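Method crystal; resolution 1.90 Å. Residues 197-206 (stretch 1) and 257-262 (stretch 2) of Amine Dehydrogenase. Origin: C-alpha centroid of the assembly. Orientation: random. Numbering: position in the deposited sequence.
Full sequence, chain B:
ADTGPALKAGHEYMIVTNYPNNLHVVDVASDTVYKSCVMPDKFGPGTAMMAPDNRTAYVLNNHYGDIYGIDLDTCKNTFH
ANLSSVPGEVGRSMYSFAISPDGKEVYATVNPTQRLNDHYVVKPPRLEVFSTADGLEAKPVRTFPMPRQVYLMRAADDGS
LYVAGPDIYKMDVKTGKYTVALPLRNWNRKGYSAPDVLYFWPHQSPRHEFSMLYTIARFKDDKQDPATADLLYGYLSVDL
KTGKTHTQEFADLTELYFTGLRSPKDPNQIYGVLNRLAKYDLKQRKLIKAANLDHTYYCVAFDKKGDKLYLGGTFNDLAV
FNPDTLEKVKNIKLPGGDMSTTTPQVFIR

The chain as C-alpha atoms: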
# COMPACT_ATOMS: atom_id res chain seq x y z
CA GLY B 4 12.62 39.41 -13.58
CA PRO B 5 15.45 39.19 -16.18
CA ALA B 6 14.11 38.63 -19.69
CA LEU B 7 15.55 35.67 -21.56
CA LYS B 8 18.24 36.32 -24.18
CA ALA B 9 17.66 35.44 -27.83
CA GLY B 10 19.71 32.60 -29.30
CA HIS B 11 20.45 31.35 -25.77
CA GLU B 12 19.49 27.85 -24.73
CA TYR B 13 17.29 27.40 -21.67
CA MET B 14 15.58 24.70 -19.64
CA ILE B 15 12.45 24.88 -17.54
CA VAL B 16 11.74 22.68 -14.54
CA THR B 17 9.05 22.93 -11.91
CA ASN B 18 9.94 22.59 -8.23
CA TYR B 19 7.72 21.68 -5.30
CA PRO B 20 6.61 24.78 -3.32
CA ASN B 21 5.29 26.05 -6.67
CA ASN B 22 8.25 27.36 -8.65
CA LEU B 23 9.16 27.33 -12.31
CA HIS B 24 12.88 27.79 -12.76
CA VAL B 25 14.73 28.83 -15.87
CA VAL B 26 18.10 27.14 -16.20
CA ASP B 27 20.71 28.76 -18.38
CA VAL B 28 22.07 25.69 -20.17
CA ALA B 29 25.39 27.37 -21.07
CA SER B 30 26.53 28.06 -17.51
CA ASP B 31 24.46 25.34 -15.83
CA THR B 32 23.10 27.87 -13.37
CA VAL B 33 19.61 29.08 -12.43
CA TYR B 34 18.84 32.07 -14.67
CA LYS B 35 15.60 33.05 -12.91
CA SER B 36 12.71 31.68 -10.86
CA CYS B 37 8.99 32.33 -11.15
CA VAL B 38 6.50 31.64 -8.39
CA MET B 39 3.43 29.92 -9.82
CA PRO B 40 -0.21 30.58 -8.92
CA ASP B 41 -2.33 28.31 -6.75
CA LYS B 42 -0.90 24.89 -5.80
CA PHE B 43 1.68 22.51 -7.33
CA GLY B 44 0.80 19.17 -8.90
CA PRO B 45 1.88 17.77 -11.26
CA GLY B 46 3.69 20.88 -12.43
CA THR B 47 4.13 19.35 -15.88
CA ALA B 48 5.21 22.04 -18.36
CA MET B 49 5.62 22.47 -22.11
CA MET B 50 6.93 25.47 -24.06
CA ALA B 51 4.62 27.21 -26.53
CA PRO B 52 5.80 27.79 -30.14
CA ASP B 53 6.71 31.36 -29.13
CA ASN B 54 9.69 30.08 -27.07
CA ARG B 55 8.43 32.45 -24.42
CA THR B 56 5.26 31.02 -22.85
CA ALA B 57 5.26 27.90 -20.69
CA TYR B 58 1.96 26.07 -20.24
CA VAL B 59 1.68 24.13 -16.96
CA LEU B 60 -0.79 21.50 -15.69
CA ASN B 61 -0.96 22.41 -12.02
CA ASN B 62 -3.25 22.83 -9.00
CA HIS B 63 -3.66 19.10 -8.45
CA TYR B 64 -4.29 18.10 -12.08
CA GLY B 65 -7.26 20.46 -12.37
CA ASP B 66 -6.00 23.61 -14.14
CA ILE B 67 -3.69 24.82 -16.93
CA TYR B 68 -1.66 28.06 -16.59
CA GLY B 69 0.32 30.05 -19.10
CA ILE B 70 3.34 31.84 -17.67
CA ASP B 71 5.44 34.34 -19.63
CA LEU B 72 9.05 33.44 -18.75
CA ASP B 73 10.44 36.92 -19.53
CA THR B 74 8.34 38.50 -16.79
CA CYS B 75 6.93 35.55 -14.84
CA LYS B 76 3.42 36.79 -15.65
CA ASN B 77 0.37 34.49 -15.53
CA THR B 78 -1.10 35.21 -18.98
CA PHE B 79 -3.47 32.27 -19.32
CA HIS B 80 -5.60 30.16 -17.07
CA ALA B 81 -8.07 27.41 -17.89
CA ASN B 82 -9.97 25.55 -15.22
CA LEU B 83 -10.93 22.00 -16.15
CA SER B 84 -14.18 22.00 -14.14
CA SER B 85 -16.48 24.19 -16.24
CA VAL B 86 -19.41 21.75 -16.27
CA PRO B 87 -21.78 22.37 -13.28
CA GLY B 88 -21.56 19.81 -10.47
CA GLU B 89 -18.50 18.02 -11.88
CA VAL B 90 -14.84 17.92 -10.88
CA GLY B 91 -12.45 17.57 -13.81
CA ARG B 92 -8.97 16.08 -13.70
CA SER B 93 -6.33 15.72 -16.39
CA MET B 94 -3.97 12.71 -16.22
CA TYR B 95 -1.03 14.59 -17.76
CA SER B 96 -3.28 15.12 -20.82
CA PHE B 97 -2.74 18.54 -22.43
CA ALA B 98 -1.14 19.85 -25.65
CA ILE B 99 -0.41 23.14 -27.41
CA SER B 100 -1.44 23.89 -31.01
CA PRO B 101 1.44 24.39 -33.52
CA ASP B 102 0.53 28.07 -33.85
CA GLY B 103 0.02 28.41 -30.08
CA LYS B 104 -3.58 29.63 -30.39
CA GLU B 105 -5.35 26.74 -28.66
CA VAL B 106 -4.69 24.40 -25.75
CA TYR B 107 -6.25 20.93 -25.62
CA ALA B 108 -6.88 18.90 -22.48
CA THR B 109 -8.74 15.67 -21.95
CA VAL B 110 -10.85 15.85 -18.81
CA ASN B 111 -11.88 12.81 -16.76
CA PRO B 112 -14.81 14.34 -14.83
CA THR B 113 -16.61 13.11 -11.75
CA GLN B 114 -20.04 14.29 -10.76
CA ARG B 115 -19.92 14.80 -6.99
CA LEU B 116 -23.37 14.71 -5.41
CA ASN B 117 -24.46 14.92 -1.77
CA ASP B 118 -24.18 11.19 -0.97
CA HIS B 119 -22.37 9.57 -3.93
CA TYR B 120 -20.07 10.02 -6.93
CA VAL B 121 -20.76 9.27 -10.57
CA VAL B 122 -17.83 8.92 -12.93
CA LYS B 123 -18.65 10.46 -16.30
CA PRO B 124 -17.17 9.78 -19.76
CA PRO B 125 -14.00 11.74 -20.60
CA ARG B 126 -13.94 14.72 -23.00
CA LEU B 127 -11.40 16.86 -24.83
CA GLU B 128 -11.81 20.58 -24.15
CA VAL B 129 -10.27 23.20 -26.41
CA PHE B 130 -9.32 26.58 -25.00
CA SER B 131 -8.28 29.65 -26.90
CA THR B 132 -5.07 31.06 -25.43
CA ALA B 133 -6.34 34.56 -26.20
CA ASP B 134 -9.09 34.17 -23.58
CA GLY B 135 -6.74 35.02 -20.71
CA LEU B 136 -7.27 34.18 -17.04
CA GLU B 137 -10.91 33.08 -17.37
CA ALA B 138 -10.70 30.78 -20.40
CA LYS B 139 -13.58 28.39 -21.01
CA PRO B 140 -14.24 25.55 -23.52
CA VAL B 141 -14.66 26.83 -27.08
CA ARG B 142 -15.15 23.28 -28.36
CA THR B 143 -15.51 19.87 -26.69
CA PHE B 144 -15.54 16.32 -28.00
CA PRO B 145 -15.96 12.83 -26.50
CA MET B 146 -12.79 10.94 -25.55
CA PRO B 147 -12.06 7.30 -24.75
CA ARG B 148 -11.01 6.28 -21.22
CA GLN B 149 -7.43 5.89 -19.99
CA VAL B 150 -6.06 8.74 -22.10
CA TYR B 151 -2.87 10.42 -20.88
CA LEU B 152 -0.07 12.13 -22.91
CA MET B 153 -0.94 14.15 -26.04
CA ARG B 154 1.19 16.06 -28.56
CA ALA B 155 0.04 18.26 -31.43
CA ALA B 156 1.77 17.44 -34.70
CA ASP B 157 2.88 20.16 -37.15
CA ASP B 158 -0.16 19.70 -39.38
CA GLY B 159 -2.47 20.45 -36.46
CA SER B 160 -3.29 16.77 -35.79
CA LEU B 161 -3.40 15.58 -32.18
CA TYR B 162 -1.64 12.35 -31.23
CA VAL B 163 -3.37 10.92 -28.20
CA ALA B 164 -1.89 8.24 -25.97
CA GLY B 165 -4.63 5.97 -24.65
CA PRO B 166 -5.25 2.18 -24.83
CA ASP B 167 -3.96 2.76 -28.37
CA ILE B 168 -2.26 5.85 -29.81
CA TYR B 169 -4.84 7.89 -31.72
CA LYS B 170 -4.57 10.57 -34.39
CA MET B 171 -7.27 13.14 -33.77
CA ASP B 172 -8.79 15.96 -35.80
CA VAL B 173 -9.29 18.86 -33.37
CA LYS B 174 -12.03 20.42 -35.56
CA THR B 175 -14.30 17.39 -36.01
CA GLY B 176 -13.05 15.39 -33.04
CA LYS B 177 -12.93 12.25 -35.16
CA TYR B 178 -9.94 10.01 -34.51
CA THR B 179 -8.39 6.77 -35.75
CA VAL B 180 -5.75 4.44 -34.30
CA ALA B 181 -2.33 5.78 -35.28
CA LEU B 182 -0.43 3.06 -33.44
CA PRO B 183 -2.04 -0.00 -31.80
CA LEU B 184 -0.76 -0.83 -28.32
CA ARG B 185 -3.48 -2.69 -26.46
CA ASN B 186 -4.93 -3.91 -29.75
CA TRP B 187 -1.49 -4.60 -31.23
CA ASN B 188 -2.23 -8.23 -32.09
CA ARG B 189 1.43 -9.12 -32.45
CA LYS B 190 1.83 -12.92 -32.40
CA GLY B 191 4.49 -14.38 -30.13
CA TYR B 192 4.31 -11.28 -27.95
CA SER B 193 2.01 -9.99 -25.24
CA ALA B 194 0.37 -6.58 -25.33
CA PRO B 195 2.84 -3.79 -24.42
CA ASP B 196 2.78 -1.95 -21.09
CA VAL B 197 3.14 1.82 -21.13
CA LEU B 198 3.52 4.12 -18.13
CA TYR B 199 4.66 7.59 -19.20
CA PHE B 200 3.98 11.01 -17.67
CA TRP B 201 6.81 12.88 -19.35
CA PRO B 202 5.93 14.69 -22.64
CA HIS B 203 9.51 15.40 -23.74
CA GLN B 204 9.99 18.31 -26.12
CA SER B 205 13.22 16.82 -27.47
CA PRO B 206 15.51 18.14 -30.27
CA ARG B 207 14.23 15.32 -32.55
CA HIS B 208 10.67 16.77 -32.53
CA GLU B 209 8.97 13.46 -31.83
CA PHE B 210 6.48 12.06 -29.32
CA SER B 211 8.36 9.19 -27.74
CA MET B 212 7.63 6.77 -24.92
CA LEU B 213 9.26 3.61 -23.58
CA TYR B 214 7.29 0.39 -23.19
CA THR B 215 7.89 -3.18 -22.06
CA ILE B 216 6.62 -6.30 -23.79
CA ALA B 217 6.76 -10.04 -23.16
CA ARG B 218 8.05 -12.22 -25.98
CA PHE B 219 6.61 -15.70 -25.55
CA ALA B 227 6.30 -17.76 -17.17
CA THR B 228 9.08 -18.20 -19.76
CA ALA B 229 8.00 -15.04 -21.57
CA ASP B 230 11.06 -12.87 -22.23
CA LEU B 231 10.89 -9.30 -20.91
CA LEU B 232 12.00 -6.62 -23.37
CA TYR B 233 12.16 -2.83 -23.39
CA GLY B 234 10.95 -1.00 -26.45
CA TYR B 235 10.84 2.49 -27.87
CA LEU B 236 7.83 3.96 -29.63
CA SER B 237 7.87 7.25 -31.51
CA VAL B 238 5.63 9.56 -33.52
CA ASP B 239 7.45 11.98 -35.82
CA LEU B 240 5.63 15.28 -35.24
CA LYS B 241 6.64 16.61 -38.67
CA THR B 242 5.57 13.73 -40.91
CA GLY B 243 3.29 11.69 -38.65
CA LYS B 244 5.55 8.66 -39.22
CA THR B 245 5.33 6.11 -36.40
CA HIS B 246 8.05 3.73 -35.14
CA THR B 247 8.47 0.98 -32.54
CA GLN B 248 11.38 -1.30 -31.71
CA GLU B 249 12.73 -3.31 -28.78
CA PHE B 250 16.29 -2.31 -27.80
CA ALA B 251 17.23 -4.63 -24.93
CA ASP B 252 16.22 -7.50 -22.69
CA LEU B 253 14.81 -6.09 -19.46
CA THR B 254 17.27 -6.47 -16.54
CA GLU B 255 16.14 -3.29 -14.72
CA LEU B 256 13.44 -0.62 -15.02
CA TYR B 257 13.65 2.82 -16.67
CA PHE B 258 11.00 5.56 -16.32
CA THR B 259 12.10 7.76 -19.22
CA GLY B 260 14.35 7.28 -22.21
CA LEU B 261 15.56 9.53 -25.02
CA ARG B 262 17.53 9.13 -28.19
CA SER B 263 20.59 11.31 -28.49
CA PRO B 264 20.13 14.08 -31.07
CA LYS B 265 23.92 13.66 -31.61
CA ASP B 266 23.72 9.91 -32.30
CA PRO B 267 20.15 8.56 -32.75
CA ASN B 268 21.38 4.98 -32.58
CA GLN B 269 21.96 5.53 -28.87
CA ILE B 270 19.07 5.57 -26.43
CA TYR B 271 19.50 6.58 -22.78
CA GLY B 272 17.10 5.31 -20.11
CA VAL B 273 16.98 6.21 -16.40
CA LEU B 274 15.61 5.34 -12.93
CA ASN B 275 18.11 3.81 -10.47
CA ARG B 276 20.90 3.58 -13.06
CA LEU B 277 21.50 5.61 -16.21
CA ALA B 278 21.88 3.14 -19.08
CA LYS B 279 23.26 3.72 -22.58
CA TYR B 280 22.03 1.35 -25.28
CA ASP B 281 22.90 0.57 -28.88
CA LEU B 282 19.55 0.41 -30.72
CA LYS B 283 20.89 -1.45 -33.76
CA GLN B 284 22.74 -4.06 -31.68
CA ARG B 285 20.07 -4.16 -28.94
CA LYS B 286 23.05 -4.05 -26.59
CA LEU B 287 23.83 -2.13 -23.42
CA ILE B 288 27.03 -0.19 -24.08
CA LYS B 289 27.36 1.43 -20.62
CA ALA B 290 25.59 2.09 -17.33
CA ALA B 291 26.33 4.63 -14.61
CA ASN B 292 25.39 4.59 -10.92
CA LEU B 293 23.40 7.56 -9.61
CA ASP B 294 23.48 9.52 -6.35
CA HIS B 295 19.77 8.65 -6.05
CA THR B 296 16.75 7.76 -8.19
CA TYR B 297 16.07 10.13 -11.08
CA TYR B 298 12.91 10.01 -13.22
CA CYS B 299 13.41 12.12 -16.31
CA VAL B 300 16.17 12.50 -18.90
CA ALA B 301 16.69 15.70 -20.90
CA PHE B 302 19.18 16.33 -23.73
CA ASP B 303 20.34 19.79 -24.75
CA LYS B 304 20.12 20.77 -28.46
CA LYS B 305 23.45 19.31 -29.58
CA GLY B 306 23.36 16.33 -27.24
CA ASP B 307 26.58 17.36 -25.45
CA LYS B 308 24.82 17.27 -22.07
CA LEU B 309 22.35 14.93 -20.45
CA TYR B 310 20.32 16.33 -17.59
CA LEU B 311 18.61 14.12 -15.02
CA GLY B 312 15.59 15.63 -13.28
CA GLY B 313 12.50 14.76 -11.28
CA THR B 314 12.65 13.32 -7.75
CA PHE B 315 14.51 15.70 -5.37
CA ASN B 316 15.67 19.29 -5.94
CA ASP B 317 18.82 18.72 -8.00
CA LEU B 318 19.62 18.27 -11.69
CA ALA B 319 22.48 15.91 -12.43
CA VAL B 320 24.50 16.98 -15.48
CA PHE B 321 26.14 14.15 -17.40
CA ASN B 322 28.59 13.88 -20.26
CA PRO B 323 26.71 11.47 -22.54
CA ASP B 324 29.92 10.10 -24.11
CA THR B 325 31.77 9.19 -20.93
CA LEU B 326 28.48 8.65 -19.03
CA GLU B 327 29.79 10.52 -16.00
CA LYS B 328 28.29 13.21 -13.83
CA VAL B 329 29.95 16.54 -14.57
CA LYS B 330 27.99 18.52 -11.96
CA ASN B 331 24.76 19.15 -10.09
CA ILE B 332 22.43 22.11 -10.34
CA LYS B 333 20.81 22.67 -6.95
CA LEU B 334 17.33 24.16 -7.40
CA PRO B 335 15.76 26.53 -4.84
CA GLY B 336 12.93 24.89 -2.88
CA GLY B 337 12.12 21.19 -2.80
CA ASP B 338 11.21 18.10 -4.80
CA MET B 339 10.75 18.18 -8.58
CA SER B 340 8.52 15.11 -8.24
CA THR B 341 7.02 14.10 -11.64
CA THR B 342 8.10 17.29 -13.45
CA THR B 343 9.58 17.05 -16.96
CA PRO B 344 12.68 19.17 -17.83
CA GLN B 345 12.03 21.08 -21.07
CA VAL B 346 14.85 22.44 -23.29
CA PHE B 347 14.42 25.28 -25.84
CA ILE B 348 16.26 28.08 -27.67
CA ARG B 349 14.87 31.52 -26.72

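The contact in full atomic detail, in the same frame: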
# COMPACT_ATOMS: atom_id res chain seq x y z
N VAL B 197 2.62 0.47 -21.04
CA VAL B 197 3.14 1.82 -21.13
C VAL B 197 2.71 2.67 -19.94
O VAL B 197 1.52 2.77 -19.62
CB VAL B 197 2.70 2.55 -22.43
CG1 VAL B 197 3.54 3.78 -22.66
CG2 VAL B 197 2.77 1.62 -23.62
N LEU B 198 3.70 3.25 -19.29
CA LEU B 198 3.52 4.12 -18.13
C LEU B 198 4.45 5.30 -18.44
O LEU B 198 5.67 5.19 -18.35
CB LEU B 198 3.94 3.38 -16.85
CG LEU B 198 3.78 4.05 -15.48
CD1 LEU B 198 4.95 5.00 -15.19
CD2 LEU B 198 2.43 4.77 -15.41
N TYR B 199 3.86 6.43 -18.84
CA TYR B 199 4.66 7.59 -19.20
C TYR B 199 3.93 8.90 -18.90
O TYR B 199 2.85 9.15 -19.41
CB TYR B 199 5.01 7.53 -20.69
CG TYR B 199 6.46 7.81 -20.99
CD1 TYR B 199 7.43 6.83 -20.78
CD2 TYR B 199 6.86 9.05 -21.48
CE1 TYR B 199 8.76 7.08 -21.05
CE2 TYR B 199 8.19 9.31 -21.76
CZ TYR B 199 9.14 8.32 -21.54
OH TYR B 199 10.45 8.57 -21.82
N PHE B 200 4.55 9.72 -18.06
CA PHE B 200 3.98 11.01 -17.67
C PHE B 200 4.93 12.14 -18.03
O PHE B 200 4.83 13.24 -17.48
CB PHE B 200 3.74 11.04 -16.16
CG PHE B 200 2.86 9.94 -15.67
CD1 PHE B 200 1.70 9.59 -16.37
CD2 PHE B 200 3.20 9.22 -14.54
CE1 PHE B 200 0.90 8.55 -15.94
CE2 PHE B 200 2.40 8.17 -14.10
CZ PHE B 200 1.25 7.83 -14.80
N TRP B 201 5.83 11.89 -18.97
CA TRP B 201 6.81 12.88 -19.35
C TRP B 201 6.78 13.21 -20.85
O TRP B 201 7.35 12.49 -21.67
CB TRP B 201 8.21 12.41 -18.92
CG TRP B 201 8.28 12.01 -17.43
CD1 TRP B 201 8.57 12.82 -16.37
CD2 TRP B 201 8.05 10.70 -16.87
NE1 TRP B 201 8.52 12.11 -15.20
CE2 TRP B 201 8.20 10.81 -15.47
CE3 TRP B 201 7.71 9.45 -17.41
CZ2 TRP B 201 8.04 9.71 -14.61
CZ3 TRP B 201 7.55 8.36 -16.55
CH2 TRP B 201 7.72 8.50 -15.17
N PRO B 202 6.04 14.28 -21.23
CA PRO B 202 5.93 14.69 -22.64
C PRO B 202 7.19 15.49 -23.02
O PRO B 202 7.19 16.73 -22.98
CB PRO B 202 4.67 15.56 -22.63
CG PRO B 202 4.76 16.23 -21.29
CD PRO B 202 5.17 15.10 -20.37
N HIS B 203 8.25 14.78 -23.36
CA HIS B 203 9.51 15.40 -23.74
C HIS B 203 9.38 16.24 -25.00
O HIS B 203 8.79 15.81 -25.99
CB HIS B 203 10.61 14.36 -24.02
CG HIS B 203 10.70 13.25 -23.02
ND1 HIS B 203 11.32 13.40 -21.80
CD2 HIS B 203 10.34 11.95 -23.10
CE1 HIS B 203 11.34 12.24 -21.17
NE2 HIS B 203 10.75 11.35 -21.94
N GLN B 204 9.95 17.44 -24.96
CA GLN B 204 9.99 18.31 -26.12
C GLN B 204 11.47 18.23 -26.52
O GLN B 204 12.25 19.14 -26.26
CB GLN B 204 9.57 19.74 -25.75
CG GLN B 204 8.09 19.86 -25.42
CD GLN B 204 7.63 21.30 -25.26
OE1 GLN B 204 8.24 22.09 -24.54
NE2 GLN B 204 6.54 21.65 -25.93
N SER B 205 11.84 17.09 -27.08
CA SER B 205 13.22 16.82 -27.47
C SER B 205 13.64 17.40 -28.81
O SER B 205 12.80 17.68 -29.67
CB SER B 205 13.48 15.31 -27.47
OG SER B 205 12.74 14.66 -28.48
N PRO B 206 14.97 17.59 -29.02
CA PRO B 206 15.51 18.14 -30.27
C PRO B 206 15.05 17.40 -31.54
O PRO B 206 15.01 18.00 -32.62
CB PRO B 206 17.02 18.03 -30.06
CG PRO B 206 17.16 18.27 -28.59
CD PRO B 206 16.04 17.41 -28.02
N TYR B 257 13.34 1.45 -16.27
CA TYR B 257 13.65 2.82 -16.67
C TYR B 257 12.30 3.54 -16.75
O TYR B 257 11.31 2.97 -17.21
CB TYR B 257 14.31 2.88 -18.06
CG TYR B 257 15.57 2.05 -18.20
CD1 TYR B 257 15.64 1.03 -19.14
CD2 TYR B 257 16.66 2.25 -17.36
CE1 TYR B 257 16.76 0.22 -19.24
CE2 TYR B 257 17.79 1.45 -17.45
CZ TYR B 257 17.83 0.43 -18.39
OH TYR B 257 18.93 -0.38 -18.48
N PHE B 258 12.24 4.78 -16.26
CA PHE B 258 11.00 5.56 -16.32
C PHE B 258 10.91 6.36 -17.62
O PHE B 258 9.86 6.41 -18.26
CB PHE B 258 10.88 6.48 -15.10
CG PHE B 258 10.13 5.87 -13.95
CD1 PHE B 258 9.76 4.52 -13.97
CD2 PHE B 258 9.79 6.64 -12.85
CE1 PHE B 258 9.05 3.96 -12.91
CE2 PHE B 258 9.08 6.09 -11.77
CZ PHE B 258 8.71 4.75 -11.80
N THR B 259 12.02 6.99 -17.99
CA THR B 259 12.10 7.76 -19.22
C THR B 259 13.32 7.34 -20.02
O THR B 259 14.29 6.79 -19.48
CB THR B 259 12.19 9.28 -18.96
OG1 THR B 259 13.40 9.56 -18.26
CG2 THR B 259 11.01 9.77 -18.17
N GLY B 260 13.26 7.61 -21.32
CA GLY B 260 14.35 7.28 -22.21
C GLY B 260 14.30 8.17 -23.42
O GLY B 260 13.22 8.44 -23.94
N LEU B 261 15.46 8.67 -23.85
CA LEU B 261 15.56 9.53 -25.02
C LEU B 261 16.71 9.14 -25.93
O LEU B 261 17.75 8.65 -25.48
CB LEU B 261 15.76 11.00 -24.65
CG LEU B 261 14.59 11.89 -24.24
CD1 LEU B 261 15.11 13.30 -24.00
CD2 LEU B 261 13.50 11.89 -25.30
N ARG B 262 16.50 9.38 -27.21
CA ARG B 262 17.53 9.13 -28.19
C ARG B 262 18.35 10.39 -28.29
O ARG B 262 17.81 11.50 -28.22
CB ARG B 262 16.94 8.76 -29.54
CG ARG B 262 16.51 7.34 -29.58
CD ARG B 262 16.58 6.86 -30.97
NE ARG B 262 15.40 7.22 -31.74
CZ ARG B 262 15.26 6.95 -33.03
NH1 ARG B 262 16.24 6.35 -33.70
NH2 ARG B 262 14.09 7.19 -33.63
O HOH W 1 8.21 4.15 -18.48
O HOH W 2 10.85 8.10 -24.83

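The most unusual feature of this contact is that a tyrosine hydroxyl does the work of a backbone partner. Gly-260 lies in a strand, yet no main-chain group of the other stretch meets it; instead its N donates to Tyr-199 OH at 3.0 Å, with an N-H...O angle of 157°, and this is a direct hydrogen bond between the two stretches. The amide reaches the ring at its edge, near the ring plane, where a phenolic oxygen carries its lone pairs.

The hydroxyl is shared further. Tyr-199 OH and His-203 NE2 stand 2.8 Å apart in a hydrogen bond within the first stretch, so the phenol links the imidazole to the strand backbone. A water extends the cluster, giving a proton to Gly-260 O at 2.6 Å from its oxygen and lying 3.1 Å from Tyr-199 OH. Both the N and the O of Gly-260 are thus served from the same side-chain oxygen, one directly and one through solvent.

The side chain of Tyr-199 has an uncommon shape. The CA-to-CB bond of Tyr-199 points sideways, and its chi1 of -133° falls between the wells, but the end of the ring comes nearer to the second stretch. The fit there is tight: Tyr-199 OH is 3.2 Å from Thr-259 CA, and Tyr-199 CE1 is 3.1 Å from Phe-258 O. Gly-260 has no side chain, and a CB built on it would point away from the first stretch, 4.8 Å from Tyr-199 OH, so a CB alone would not crowd the hydroxyl.

Around this polar centre the packing is apolar and follows an alternation in the first stretch. Trp-201, His-203 and Ser-205 all direct their CA-to-CB bonds toward the second stretch, while Gln-204 points away. Trp-201 meets two neighbours: its CD2 is 3.4 Å from Thr-259 CG2, and its CH2 is 3.6 Å from Phe-258 CD2. The six-membered ring of Trp-201 and the ring of Phe-258 have centroids 5.5 Å apart and planes inclined by 32°, an oblique arrangement that still brings carbon against carbon. Thr-259 presents its methyl to the indole, while its OG1 is hydrogen-bonded elsewhere in the structure.

His-203 uses its ring in two ways. Its edge carries the bond to tyrosine and also faces Thr-259 CB, which is 3.8 Å from His-203 CE1. One face receives Leu-261, whose CD2 sits 4.1 Å from the centroid of the His-203 ring and 24° off its normal, a CH-pi contact. The same methyl, Leu-261 CD2, lies 4.1 Å from Ser-205 CB.

At the other end, where the second stretch turns a corner at Phe-258, two carbonyls approach each other: Leu-198 O and Phe-258 O are 4.4 Å apart, and neither can donate. A water lies within hydrogen-bonding distance of both, its oxygen 2.7 Å from Leu-198 O and 2.8 Å from Phe-258 O; it can donate to either, but it has more acceptors in reach than protons. The rule to read here is that side-chain hydroxyl and water can join two backbones that do not pair directly.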